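Side-chain contacts in Nrps/pks (Streptomyces albus, PDB 4OPE), which probably catalyses the decarboxylative condensation that extends a polyketide chain, as one ketosynthase domain of the "AT-less" oxazolomycin synthase: residues A[289-294]-A[418-423]; A[499-504]-A[543-548]; A[509-514]-A[522-527]. One frame throughout, in Å; residues are numbered along the deposited sequence.

The three contacts fall in two regions on opposite sides of the chain's centre. Contact 1 lies in the large ketosynthase body, where helix 284-298 meets strand 416-422 of the big mixed sheet. Contacts 2 and 3 come later in the chain, with centres about 50 Å from that of contact 1. They share a small antiparallel sheet of strands 449-455, 496-502 and 524-528. Their centres are about 10 Å apart, and contact 3 is nested inside the loop closed by contact 2. A probable hydrogen bond from Leu525 N to Ala499 O joins them. Helices 541-550 and 505-516 cover this sheet from opposite faces, which makes a compact unit beside the ketosynthase body.

Contact 1: A[289-294]-A[418-423]; sequences VLIGEA and AISAFG
Ile291 on helix 284-298 and Ser420 on strand 416-422 are the closest pair along the backbones, with their CA atoms 8.3 Å apart, so side chains alone bridge the two elements. The touching residues are all buried. Ile291 sends its longer branch to the strand. CG1 stands beside the backbone N (chi1 -69°) and the chain then runs on extended, which carries Ile291 CD1 to 4.1 Å from Ser420 OG. This is a van der Waals contact. The hydroxyl has its polar partner elsewhere, in a hydrogen bond with His430 ND1 on the neighbouring strand 427-434. One residue back on the helix, Leu290 reaches Phe422. Leu290 CD2 comes to the ring edge, near the ring plane, 4.2 Å from Phe422 CE1. The Phe422 side chain leans over so that its end approaches the helix. Ile291 packs further on Leu326 and Ala329 of helix 318-329. Glu293 OE1 forms a salt bridge with Arg120 of the second subunit. A helix laid on the central mixed sheet in this way is characteristic of the thiolase-like fold of ketosynthases.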
loop_
_atom_site.group_PDB
_atom_site.type_symbol
_atom_site.label_atom_id
_atom_site.label_comp_id
_atom_site.label_asym_id
_atom_site.label_seq_id
_atom_site.Cartn_x
_atom_site.Cartn_y
_atom_site.Cartn_z
ATOM N N VAL A 289 -16.526 -1.650 -16.420
ATOM C CA VAL A 289 -17.146 -2.074 -15.185
ATOM C C VAL A 289 -16.893 -1.086 -14.043
ATOM O O VAL A 289 -17.824 -0.645 -13.358
ATOM C CB VAL A 289 -16.621 -3.451 -14.758
ATOM C CG1 VAL A 289 -17.164 -3.835 -13.391
ATOM C CG2 VAL A 289 -17.006 -4.484 -15.811
ATOM N N LEU A 290 -15.619 -0.735 -13.855
ATOM C CA LEU A 290 -15.186 0.186 -12.798
ATOM C C LEU A 290 -15.962 1.501 -12.867
ATOM O O LEU A 290 -16.585 1.909 -11.894
ATOM C CB LEU A 290 -13.709 0.450 -12.966
ATOM C CG LEU A 290 -13.108 1.477 -12.022
ATOM C CD1 LEU A 290 -12.883 0.871 -10.651
ATOM C CD2 LEU A 290 -11.814 2.040 -12.575
ATOM N N ILE A 291 -15.936 2.147 -14.026
ATOM C CA ILE A 291 -16.592 3.420 -14.190
ATOM C C ILE A 291 -18.118 3.316 -13.989
ATOM O O ILE A 291 -18.744 4.200 -13.386
ATOM C CB ILE A 291 -16.269 4.009 -15.585
ATOM C CG1 ILE A 291 -14.792 4.419 -15.658
ATOM C CG2 ILE A 291 -17.073 5.252 -15.855
ATOM C CD1 ILE A 291 -14.268 4.754 -17.040
ATOM N N GLY A 292 -18.704 2.228 -14.485
ATOM C CA GLY A 292 -20.123 1.984 -14.351
ATOM C C GLY A 292 -20.517 1.909 -12.914
ATOM O O GLY A 292 -21.499 2.518 -12.486
ATOM N N GLU A 293 -19.718 1.187 -12.159
ATOM C CA GLU A 293 -19.923 1.030 -10.735
ATOM C C GLU A 293 -19.777 2.366 -10.019
ATOM O O GLU A 293 -20.635 2.769 -9.246
ATOM C CB GLU A 293 -18.890 0.069 -10.217
ATOM C CG GLU A 293 -19.306 -0.806 -9.055
ATOM C CD GLU A 293 -18.280 -1.910 -8.847
ATOM O OE1 GLU A 293 -18.015 -2.618 -9.851
ATOM O OE2 GLU A 293 -17.711 -2.030 -7.721
ATOM N N ALA A 294 -18.692 3.067 -10.274
ATOM C CA ALA A 294 -18.514 4.398 -9.684
ATOM C C ALA A 294 -19.738 5.310 -9.912
ATOM O O ALA A 294 -20.174 5.978 -8.981
ATOM C CB ALA A 294 -17.275 5.058 -10.258
ATOM N N ALA A 418 -15.392 13.491 -13.105
ATOM C CA ALA A 418 -14.977 12.144 -12.908
ATOM C C ALA A 418 -13.535 12.038 -13.342
ATOM O O ALA A 418 -13.143 12.645 -14.322
ATOM C CB ALA A 418 -15.865 11.228 -13.737
ATOM N N ILE A 419 -12.767 11.242 -12.618
ATOM C CA ILE A 419 -11.320 11.138 -12.820
ATOM C C ILE A 419 -10.907 9.691 -12.837
ATOM O O ILE A 419 -11.254 8.952 -11.923
ATOM C CB ILE A 419 -10.570 11.789 -11.656
ATOM C CG1 ILE A 419 -11.207 13.148 -11.405
ATOM C CG2 ILE A 419 -9.066 11.869 -11.972
ATOM C CD1 ILE A 419 -10.573 13.926 -10.273
ATOM N N SER A 420 -10.134 9.334 -13.864
ATOM C CA SER A 420 -9.626 7.975 -14.065
ATOM C C SER A 420 -8.109 7.884 -13.908
ATOM O O SER A 420 -7.371 8.774 -14.284
ATOM C CB SER A 420 -9.931 7.485 -15.470
ATOM O OG SER A 420 -11.303 7.197 -15.677
ATOM N N ALA A 421 -7.670 6.758 -13.375
ATOM C CA ALA A 421 -6.294 6.407 -13.357
ATOM C C ALA A 421 -6.158 4.884 -13.471
ATOM O O ALA A 421 -6.698 4.136 -12.645
ATOM C CB ALA A 421 -5.679 6.906 -12.078
ATOM N N PHE A 422 -5.399 4.464 -14.486
ATOM C CA PHE A 422 -5.177 3.051 -14.816
ATOM C C PHE A 422 -3.702 2.688 -14.727
ATOM O O PHE A 422 -2.887 3.136 -15.493
ATOM C CB PHE A 422 -5.673 2.784 -16.239
ATOM C CG PHE A 422 -7.078 3.228 -16.471
ATOM C CD1 PHE A 422 -8.070 2.878 -15.595
ATOM C CD2 PHE A 422 -7.393 4.020 -17.537
ATOM C CE1 PHE A 422 -9.367 3.264 -15.790
ATOM C CE2 PHE A 422 -8.692 4.434 -17.745
ATOM C CZ PHE A 422 -9.685 4.036 -16.874
ATOM N N GLY A 423 -3.357 1.885 -13.754
ATOM C CA GLY A 423 -1.988 1.485 -13.585
ATOM C C GLY A 423 -1.605 0.519 -14.688
ATOM O O GLY A 423 -2.370 -0.383 -15.028
#

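Contact 2: A[499-504]-A[543-548]; sequences AVVFDT and ELAEAW
Ala499 and Ala545 point their methyl groups at each other, and the CB atoms meet at 4.1 Å. Their CA atoms are 5.5 Å apart, since neither residue has anything beyond CB to hold the backbones apart. The axes of strand 499-502 and helix 543-548 run nearly antiparallel (173°), 7.9 Å apart at closest. The Ala545 methyl has a second neighbour two residues further along the strand, where Val501 CG2 comes to 3.9 Å from Ala545 CB. On the helix, one turn on from Ala545, Trp548 approaches Ala499. Its CG is anti to the backbone N (chi1 -178°), which turns the indole toward the strand. Trp548 CD1 then lies 3.9 Å from Ala499 CB, with the methyl oblique to the ring. The Ala499 methyl thus touches both Ala545 and Trp548. The indole is held by other partners: NE1 is hydrogen-bonded to Leu453 O on strand 449-455, and Arg497 makes a cation-pi contact with the ring. Ala545 also touches Val450 and Leu525, so it reaches the strands on both sides of 496-502. Between these two segments the join is van der Waals, with the Ala499 methyl also beside the Ala545 carbonyl oxygen, and the polar edge of the tryptophan is satisfied by the sheet beside it.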
loop_
_atom_site.group_PDB
_atom_site.type_symbol
_atom_site.label_atom_id
_atom_site.label_comp_id
_atom_site.label_asym_id
_atom_site.label_seq_id
_atom_site.Cartn_x
_atom_site.Cartn_y
_atom_site.Cartn_z
ATOM N N ALA A 499 3.613 41.004 13.879
ATOM C CA ALA A 499 2.205 41.378 13.790
ATOM C C ALA A 499 1.993 42.780 13.287
ATOM O O ALA A 499 2.818 43.687 13.516
ATOM C CB ALA A 499 1.530 41.227 15.132
ATOM N N VAL A 500 0.871 42.962 12.613
ATOM C CA VAL A 500 0.492 44.260 12.103
ATOM C C VAL A 500 -0.989 44.432 12.300
ATOM O O VAL A 500 -1.783 43.494 12.148
ATOM C CB VAL A 500 0.754 44.384 10.602
ATOM C CG1 VAL A 500 0.777 45.833 10.197
ATOM C CG2 VAL A 500 2.078 43.725 10.239
ATOM N N VAL A 501 -1.361 45.645 12.655
ATOM C CA VAL A 501 -2.748 46.056 12.674
ATOM C C VAL A 501 -3.035 46.700 11.355
ATOM O O VAL A 501 -2.227 47.484 10.879
ATOM C CB VAL A 501 -3.016 47.046 13.780
ATOM C CG1 VAL A 501 -4.513 47.265 13.883
ATOM C CG2 VAL A 501 -2.463 46.487 15.076
ATOM N N PHE A 502 -4.150 46.326 10.738
ATOM C CA PHE A 502 -4.416 46.767 9.361
ATOM C C PHE A 502 -5.902 46.817 9.068
ATOM O O PHE A 502 -6.708 46.098 9.682
ATOM C CB PHE A 502 -3.654 45.906 8.320
ATOM C CG PHE A 502 -4.265 44.530 8.074
ATOM C CD1 PHE A 502 -4.039 43.477 8.944
ATOM C CD2 PHE A 502 -5.091 44.306 6.975
ATOM C CE1 PHE A 502 -4.623 42.240 8.718
ATOM C CE2 PHE A 502 -5.681 43.082 6.764
ATOM C CZ PHE A 502 -5.413 42.026 7.621
ATOM N N ASP A 503 -6.248 47.675 8.117
ATOM C CA ASP A 503 -7.645 47.896 7.746
ATOM C C ASP A 503 -7.977 47.197 6.439
ATOM O O ASP A 503 -9.100 46.758 6.212
ATOM C CB ASP A 503 -7.893 49.404 7.513
ATOM C CG ASP A 503 -7.559 50.263 8.703
ATOM O OD1 ASP A 503 -7.981 49.910 9.830
ATOM O OD2 ASP A 503 -6.904 51.315 8.497
ATOM N N THR A 504 -6.994 47.192 5.545
ATOM C CA THR A 504 -7.140 46.652 4.220
ATOM C C THR A 504 -5.884 45.928 3.794
ATOM O O THR A 504 -4.805 46.055 4.373
ATOM C CB THR A 504 -7.325 47.768 3.174
ATOM O OG1 THR A 504 -6.122 48.550 3.099
ATOM C CG2 THR A 504 -8.469 48.640 3.545
ATOM N N GLU A 543 -4.369 45.181 20.880
ATOM C CA GLU A 543 -4.233 44.284 22.028
ATOM C C GLU A 543 -3.862 42.898 21.600
ATOM O O GLU A 543 -3.034 42.269 22.231
ATOM C CB GLU A 543 -5.535 44.236 22.853
ATOM C CG GLU A 543 -5.819 45.520 23.595
ATOM C CD GLU A 543 -7.108 45.450 24.387
ATOM O OE1 GLU A 543 -8.194 45.585 23.759
ATOM O OE2 GLU A 543 -7.019 45.321 25.654
ATOM N N LEU A 544 -4.490 42.446 20.530
ATOM C CA LEU A 544 -4.214 41.143 19.917
ATOM C C LEU A 544 -2.833 41.087 19.336
ATOM O O LEU A 544 -2.076 40.154 19.607
ATOM C CB LEU A 544 -5.242 40.820 18.831
ATOM C CG LEU A 544 -6.701 40.731 19.356
ATOM C CD1 LEU A 544 -7.676 40.325 18.262
ATOM C CD2 LEU A 544 -6.797 39.773 20.521
ATOM N N ALA A 545 -2.501 42.102 18.564
ATOM C CA ALA A 545 -1.162 42.264 18.058
ATOM C C ALA A 545 -0.123 42.179 19.147
ATOM O O ALA A 545 0.836 41.467 19.029
ATOM C CB ALA A 545 -1.050 43.595 17.347
ATOM N N GLU A 546 -0.289 42.911 20.224
ATOM C CA GLU A 546 0.759 42.917 21.267
ATOM C C GLU A 546 0.926 41.545 21.953
ATOM O O GLU A 546 2.016 41.152 22.349
ATOM C CB GLU A 546 0.491 44.038 22.291
ATOM C CG GLU A 546 0.780 45.461 21.758
ATOM C CD GLU A 546 0.378 46.592 22.739
ATOM O OE1 GLU A 546 -0.670 46.461 23.420
ATOM O OE2 GLU A 546 1.105 47.619 22.842
ATOM N N ALA A 547 -0.166 40.816 22.090
ATOM C CA ALA A 547 -0.142 39.530 22.748
ATOM C C ALA A 547 0.555 38.496 21.894
ATOM O O ALA A 547 1.331 37.727 22.388
ATOM C CB ALA A 547 -1.569 39.095 23.057
ATOM N N TRP A 548 0.262 38.499 20.596
ATOM C CA TRP A 548 0.896 37.643 19.645
ATOM C C TRP A 548 2.391 37.783 19.651
ATOM O O TRP A 548 3.118 36.789 19.686
ATOM C CB TRP A 548 0.362 37.956 18.254
ATOM C CG TRP A 548 0.935 37.087 17.175
ATOM C CD1 TRP A 548 1.843 37.454 16.183
ATOM C CD2 TRP A 548 0.671 35.723 16.993
ATOM N NE1 TRP A 548 2.129 36.374 15.410
ATOM C CE2 TRP A 548 1.418 35.297 15.886
ATOM C CE3 TRP A 548 -0.134 34.810 17.658
ATOM C CZ2 TRP A 548 1.381 33.990 15.428
ATOM C CZ3 TRP A 548 -0.174 33.496 17.212
ATOM C CH2 TRP A 548 0.581 33.101 16.108
#

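Contact 3: A[509-514]-A[522-527]; sequences ADALED and PRVLTG
Helix 505-516 connects two neighbouring antiparallel strands, 496-502 and 524-528, and here Ala511 of the helix packs on Arg523 and Val524. The nearest CA atoms, those of Ala511 and Val524, are 6.8 Å apart. Val524 CG2 touches the helix at two points. Val524 CG2 lies 3.7 Å from Ala511 O and 4.0 Å from Ala511 CB. The methyl of Ala511 also sits over one face of the Arg523 guanidinium, displaced toward its rim, with Ala511 CB 3.8 Å from Arg523 NH1. A bend in the arginine chain at chi3 (65°) helps bring the flat group against the helix. Its charged end has its main partner one turn earlier on the same helix: NH2 forms a salt bridge with Asp507 OD1. NH2 also bonds to Val501 O on strand 496-502, and these bonds help hold the group in place. Asp510 OD2, 5.6 Å from Arg523 NH1, is not in contact but may add to the favourable field. Ala511 further touches Val500. The arrangement is that of a helix connecting two antiparallel neighbouring strands and packed on one face of the small sheet, consistent with the linker domain that follows ketosynthases in modular polyketide synthases.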
loop_
_atom_site.group_PDB
_atom_site.type_symbol
_atom_site.label_atom_id
_atom_site.label_comp_id
_atom_site.label_asym_id
_atom_site.label_seq_id
_atom_site.Cartn_x
_atom_site.Cartn_y
_atom_site.Cartn_z
ATOM N N ALA A 509 0.053 45.239 2.987
ATOM C CA ALA A 509 1.232 45.119 2.136
ATOM C C ALA A 509 2.216 46.272 2.352
ATOM O O ALA A 509 3.404 46.056 2.493
ATOM C CB ALA A 509 0.821 45.048 0.676
ATOM N N ASP A 510 1.718 47.499 2.360
ATOM C CA ASP A 510 2.532 48.656 2.674
ATOM C C ASP A 510 3.363 48.448 3.948
ATOM O O ASP A 510 4.565 48.760 3.988
ATOM C CB ASP A 510 1.619 49.859 2.938
ATOM C CG ASP A 510 1.017 50.462 1.662
ATOM O OD1 ASP A 510 1.515 50.202 0.546
ATOM O OD2 ASP A 510 0.032 51.234 1.795
ATOM N N ALA A 511 2.719 47.973 5.012
ATOM C CA ALA A 511 3.427 47.868 6.254
ATOM C C ALA A 511 4.488 46.787 6.176
ATOM O O ALA A 511 5.596 46.972 6.662
ATOM C CB ALA A 511 2.474 47.575 7.404
ATOM N N LEU A 512 4.121 45.641 5.606
ATOM C CA LEU A 512 5.043 44.528 5.432
ATOM C C LEU A 512 6.208 44.947 4.540
ATOM O O LEU A 512 7.333 44.673 4.828
ATOM C CB LEU A 512 4.315 43.314 4.847
ATOM C CG LEU A 512 3.154 42.788 5.691
ATOM C CD1 LEU A 512 2.614 41.526 5.091
ATOM C CD2 LEU A 512 3.495 42.494 7.131
ATOM N N GLU A 513 5.953 45.665 3.474
ATOM C CA GLU A 513 7.066 46.125 2.619
ATOM C C GLU A 513 7.989 47.096 3.386
ATOM O O GLU A 513 9.201 46.964 3.337
ATOM C CB GLU A 513 6.524 46.713 1.316
ATOM C CG GLU A 513 5.828 45.638 0.501
ATOM C CD GLU A 513 5.359 46.081 -0.880
ATOM O OE1 GLU A 513 5.610 47.261 -1.295
ATOM O OE2 GLU A 513 4.715 45.216 -1.558
ATOM N N ASP A 514 7.408 48.009 4.161
ATOM C CA ASP A 514 8.197 48.917 4.986
ATOM C C ASP A 514 9.095 48.118 5.917
ATOM O O ASP A 514 10.260 48.413 6.059
ATOM C CB ASP A 514 7.299 49.863 5.798
ATOM C CG ASP A 514 6.661 50.955 4.943
ATOM O OD1 ASP A 514 7.169 51.235 3.852
ATOM O OD2 ASP A 514 5.636 51.551 5.349
ATOM N N PRO A 522 5.646 52.108 12.855
ATOM C CA PRO A 522 4.885 51.986 14.108
ATOM C C PRO A 522 3.831 50.856 14.103
ATOM O O PRO A 522 3.483 50.334 15.170
ATOM C CB PRO A 522 4.157 53.347 14.212
ATOM C CG PRO A 522 4.273 53.970 12.850
ATOM C CD PRO A 522 5.593 53.478 12.319
ATOM N N ARG A 523 3.315 50.503 12.925
ATOM C CA ARG A 523 2.313 49.456 12.821
ATOM C C ARG A 523 2.839 48.020 12.873
ATOM O O ARG A 523 2.044 47.135 13.102
ATOM C CB ARG A 523 1.476 49.605 11.564
ATOM C CG ARG A 523 0.735 50.908 11.476
ATOM C CD ARG A 523 0.397 51.193 10.028
ATOM N NE ARG A 523 -0.518 50.170 9.570
ATOM C CZ ARG A 523 -0.714 49.817 8.314
ATOM N NH1 ARG A 523 -0.084 50.421 7.316
ATOM N NH2 ARG A 523 -1.565 48.831 8.070
ATOM N N VAL A 524 4.141 47.798 12.704
ATOM C CA VAL A 524 4.699 46.461 12.760
ATOM C C VAL A 524 5.387 46.122 14.080
ATOM O O VAL A 524 6.339 46.784 14.460
ATOM C CB VAL A 524 5.714 46.272 11.641
ATOM C CG1 VAL A 524 6.264 44.879 11.697
ATOM C CG2 VAL A 524 5.050 46.486 10.296
ATOM N N LEU A 525 4.931 45.082 14.771
ATOM C CA LEU A 525 5.584 44.658 16.002
ATOM C C LEU A 525 6.292 43.318 15.780
ATOM O O LEU A 525 5.831 42.499 15.027
ATOM C CB LEU A 525 4.574 44.497 17.124
ATOM C CG LEU A 525 3.505 45.577 17.306
ATOM C CD1 LEU A 525 2.490 45.176 18.382
ATOM C CD2 LEU A 525 4.141 46.914 17.635
ATOM N N THR A 526 7.412 43.099 16.450
ATOM C CA THR A 526 8.118 41.863 16.314
ATOM C C THR A 526 8.585 41.406 17.674
ATOM O O THR A 526 8.800 42.208 18.555
ATOM C CB THR A 526 9.354 41.947 15.384
ATOM O OG1 THR A 526 10.362 42.720 16.020
ATOM C CG2 THR A 526 9.026 42.562 14.054
ATOM N N GLY A 527 8.751 40.103 17.840
ATOM C CA GLY A 527 9.320 39.605 19.067
ATOM C C GLY A 527 9.507 38.122 19.017
ATOM O O GLY A 527 9.187 37.497 18.035
#